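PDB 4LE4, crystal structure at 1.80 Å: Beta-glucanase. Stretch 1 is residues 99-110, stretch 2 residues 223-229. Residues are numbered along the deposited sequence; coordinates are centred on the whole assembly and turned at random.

Stretch 1 (99-110) FSLMRKDINAPA
Stretch 2 (223-229) DFYWSGV

Strand 99-102 (phi/psi -174/152, -124/141, -136/146, -153/148) runs antiparallel to strand 223-229 (167° between N-to-C directions, axes 4.7 Å apart at closest approach), with Ser-100 paired to Ser-227, Leu-101 to Trp-226 and Met-102 to Tyr-225; 761 Å² is buried. Beyond the strand, stretch 1 folds back through a type II turn, Asp-105 to Ala-108; Arg-103 NH1 forms a salt bridge with Asp-105 OD1 (3.2 Å) at its start.

Asp-223 (-114/136, chi1 m) holds that turn twice: its N donates to Asn-107 O (2.8 Å), and Asn-107 ND2 donates to Asp-223 OD2 (2.8 Å). Asn-107, with left-handed backbone angles (52/43) and chi1 m, thus offers both carbonyl and side-chain amide. One water links Asp-223 OD2, Ile-106 O and Tyr-225 OH.

Phe-224 (-128/134, chi1 m) brings its CZ to 3.6 Å from CB of Pro-109, an apolar contact.

Tyr-225 (-107/134, chi1 m, chi2 -92°) is the most extensively covered residue. Its N donates to Met-102 O and its O accepts from Met-102 N, both at 2.9 Å. Met-102 (t, m, m), on the same sheet face, places CE 3.6 Å from Tyr-225 CG; from the loop, Lys-104 (m, t, t, m) lays CE over the Tyr-225 ring, 4.0 Å from its centroid.

Trp-226 (-134/146, chi1 m, chi2 70°) occupies the other face with Leu-101 (t, p), whose CD1 sits over the indole, 3.7 Å from Trp-226 CE2. Phe-99 (chi1 p) meets it obliquely, CD2 to Trp-226 CZ3 at 3.7 Å.

Ser-227 (-159/170, chi1 p) closes the ladder: Ser-100 N to Ser-227 O is 2.9 Å, Ser-227 N to Ser-100 O 3.2 Å. A water bridges Ser-100 OG (chi1 m) and Ser-227 OG.

Gly-228 adopts positive phi (59/36), favourable to glycine; its O receives a water that also binds Ser-100 OG. Val-229 (-88/118, chi1 t) ends the contact, CG2 3.9 Å from Phe-99 CB.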

# COMPACT_ATOMS: atom_id res chain seq x y z
N PHE A 99 -0.04 -6.80 -0.86
CA PHE A 99 0.94 -5.91 -0.22
C PHE A 99 1.08 -6.24 1.24
O PHE A 99 0.15 -6.78 1.85
CB PHE A 99 0.65 -4.41 -0.41
CG PHE A 99 -0.64 -3.93 0.23
CD1 PHE A 99 -1.84 -4.13 -0.41
CD2 PHE A 99 -0.63 -3.27 1.49
CE1 PHE A 99 -3.05 -3.70 0.16
CE2 PHE A 99 -1.87 -2.83 2.07
CZ PHE A 99 -3.06 -3.05 1.40
N SER A 100 2.25 -5.96 1.81
CA SER A 100 2.48 -6.20 3.22
C SER A 100 2.91 -4.81 3.74
O SER A 100 3.61 -4.08 3.06
CB SER A 100 3.55 -7.27 3.43
OG SER A 100 3.13 -8.53 2.89
N LEU A 101 2.45 -4.47 4.94
CA LEU A 101 2.71 -3.17 5.55
C LEU A 101 3.08 -3.30 7.02
O LEU A 101 2.53 -4.13 7.73
CB LEU A 101 1.41 -2.36 5.44
CG LEU A 101 1.36 -0.97 6.07
CD1 LEU A 101 2.23 -0.01 5.26
CD2 LEU A 101 -0.13 -0.50 6.06
N MET A 102 3.95 -2.40 7.51
CA MET A 102 4.34 -2.45 8.94
C MET A 102 4.75 -1.04 9.36
O MET A 102 5.20 -0.23 8.54
CB MET A 102 5.54 -3.43 9.11
CG MET A 102 6.19 -3.54 10.51
SD MET A 102 7.46 -2.25 10.79
CE MET A 102 8.88 -2.92 9.82
N ARG A 103 4.52 -0.71 10.63
CA ARG A 103 4.99 0.58 11.13
C ARG A 103 5.84 0.21 12.37
O ARG A 103 5.68 -0.87 12.96
CB ARG A 103 3.85 1.46 11.63
CG ARG A 103 3.29 0.97 12.95
CD ARG A 103 2.21 1.94 13.50
NE ARG A 103 1.70 1.48 14.79
CZ ARG A 103 2.30 1.68 15.97
NH1 ARG A 103 3.45 2.35 16.05
NH2 ARG A 103 1.73 1.22 17.07
N LYS A 104 6.73 1.11 12.76
CA LYS A 104 7.54 0.94 13.96
C LYS A 104 7.09 2.04 14.96
O LYS A 104 6.22 2.86 14.65
CB LYS A 104 9.03 1.16 13.61
CG LYS A 104 9.61 0.10 12.69
CD LYS A 104 11.12 0.39 12.39
CE LYS A 104 11.75 -0.64 11.45
NZ LYS A 104 11.83 -2.01 12.06
N ASP A 105 7.68 2.07 16.15
CA ASP A 105 7.34 3.13 17.08
C ASP A 105 8.17 4.39 16.75
O ASP A 105 7.79 5.50 17.12
CB ASP A 105 7.58 2.68 18.53
CG ASP A 105 6.42 1.89 19.08
OD1 ASP A 105 5.25 2.17 18.69
OD2 ASP A 105 6.66 0.99 19.93
N ILE A 106 9.30 4.23 16.07
CA ILE A 106 10.13 5.39 15.69
C ILE A 106 9.50 5.94 14.41
O ILE A 106 9.18 5.17 13.48
CB ILE A 106 11.60 5.01 15.39
CG1 ILE A 106 12.31 4.62 16.69
CG2 ILE A 106 12.32 6.17 14.72
CD1 ILE A 106 12.43 5.75 17.69
N ASN A 107 9.30 7.25 14.36
CA ASN A 107 8.67 7.89 13.22
C ASN A 107 7.34 7.18 12.91
O ASN A 107 7.02 6.90 11.75
CB ASN A 107 9.58 7.85 12.00
CG ASN A 107 10.83 8.65 12.20
OD1 ASN A 107 10.83 9.57 13.01
ND2 ASN A 107 11.88 8.33 11.48
N ALA A 108 6.59 6.88 13.96
CA ALA A 108 5.31 6.21 13.77
C ALA A 108 4.29 7.16 13.15
O ALA A 108 4.31 8.36 13.40
CB ALA A 108 4.78 5.71 15.10
N PRO A 109 3.37 6.64 12.33
CA PRO A 109 2.37 7.55 11.74
C PRO A 109 1.56 8.21 12.87
O PRO A 109 1.25 7.58 13.89
CB PRO A 109 1.52 6.61 10.86
CG PRO A 109 1.76 5.26 11.41
CD PRO A 109 3.25 5.29 11.77
N ALA A 110 1.25 9.48 12.68
CA ALA A 110 0.50 10.25 13.68
C ALA A 110 -0.93 9.70 13.81
O ALA A 110 -1.66 9.62 12.81
CB ALA A 110 0.44 11.70 13.24
N ASP A 223 7.33 7.02 8.95
CA ASP A 223 7.88 5.94 8.13
C ASP A 223 6.90 4.76 8.03
O ASP A 223 6.34 4.32 9.04
CB ASP A 223 9.19 5.40 8.73
CG ASP A 223 10.35 6.43 8.69
OD1 ASP A 223 10.41 7.25 7.74
OD2 ASP A 223 11.22 6.38 9.60
N PHE A 224 6.75 4.22 6.82
CA PHE A 224 5.87 3.07 6.56
C PHE A 224 6.72 2.05 5.81
O PHE A 224 7.41 2.40 4.88
CB PHE A 224 4.69 3.51 5.70
CG PHE A 224 3.90 4.65 6.29
CD1 PHE A 224 4.36 5.95 6.20
CD2 PHE A 224 2.69 4.41 6.95
CE1 PHE A 224 3.64 7.03 6.76
CE2 PHE A 224 1.96 5.47 7.51
CZ PHE A 224 2.42 6.76 7.42
N TYR A 225 6.65 0.79 6.21
CA TYR A 225 7.46 -0.27 5.62
C TYR A 225 6.59 -1.15 4.76
O TYR A 225 5.51 -1.53 5.18
CB TYR A 225 8.11 -1.07 6.74
CG TYR A 225 9.01 -0.17 7.54
CD1 TYR A 225 10.36 -0.04 7.21
CD2 TYR A 225 8.50 0.63 8.57
CE1 TYR A 225 11.19 0.87 7.89
CE2 TYR A 225 9.30 1.54 9.25
CZ TYR A 225 10.66 1.66 8.91
OH TYR A 225 11.51 2.53 9.58
N TRP A 226 7.07 -1.46 3.57
CA TRP A 226 6.28 -2.24 2.60
C TRP A 226 7.08 -3.35 1.96
O TRP A 226 8.28 -3.17 1.71
CB TRP A 226 5.87 -1.33 1.43
CG TRP A 226 5.03 -0.16 1.77
CD1 TRP A 226 5.41 0.98 2.47
CD2 TRP A 226 3.67 0.01 1.43
NE1 TRP A 226 4.35 1.83 2.58
CE2 TRP A 226 3.26 1.27 1.95
CE3 TRP A 226 2.74 -0.78 0.74
CZ2 TRP A 226 1.96 1.76 1.79
CZ3 TRP A 226 1.43 -0.28 0.59
CH2 TRP A 226 1.06 0.97 1.12
N SER A 227 6.42 -4.47 1.65
CA SER A 227 7.09 -5.54 0.90
C SER A 227 6.00 -6.40 0.26
O SER A 227 4.82 -6.20 0.52
CB SER A 227 8.01 -6.40 1.78
OG SER A 227 7.34 -7.09 2.81
N GLY A 228 6.40 -7.31 -0.63
CA GLY A 228 5.43 -8.20 -1.23
C GLY A 228 4.30 -7.54 -2.00
O GLY A 228 3.20 -8.05 -1.99
N VAL A 229 4.58 -6.45 -2.68
CA VAL A 229 3.55 -5.77 -3.46
C VAL A 229 3.51 -6.38 -4.87
O VAL A 229 4.49 -6.34 -5.57
CB VAL A 229 3.89 -4.29 -3.61
CG1 VAL A 229 2.79 -3.59 -4.45
CG2 VAL A 229 4.04 -3.63 -2.19
O HOH W 1 5.90 -9.17 2.27
O HOH W 2 2.31 -9.37 0.28
O HOH W 3 7.29 3.70 11.46
O HOH W 4 11.06 4.24 11.52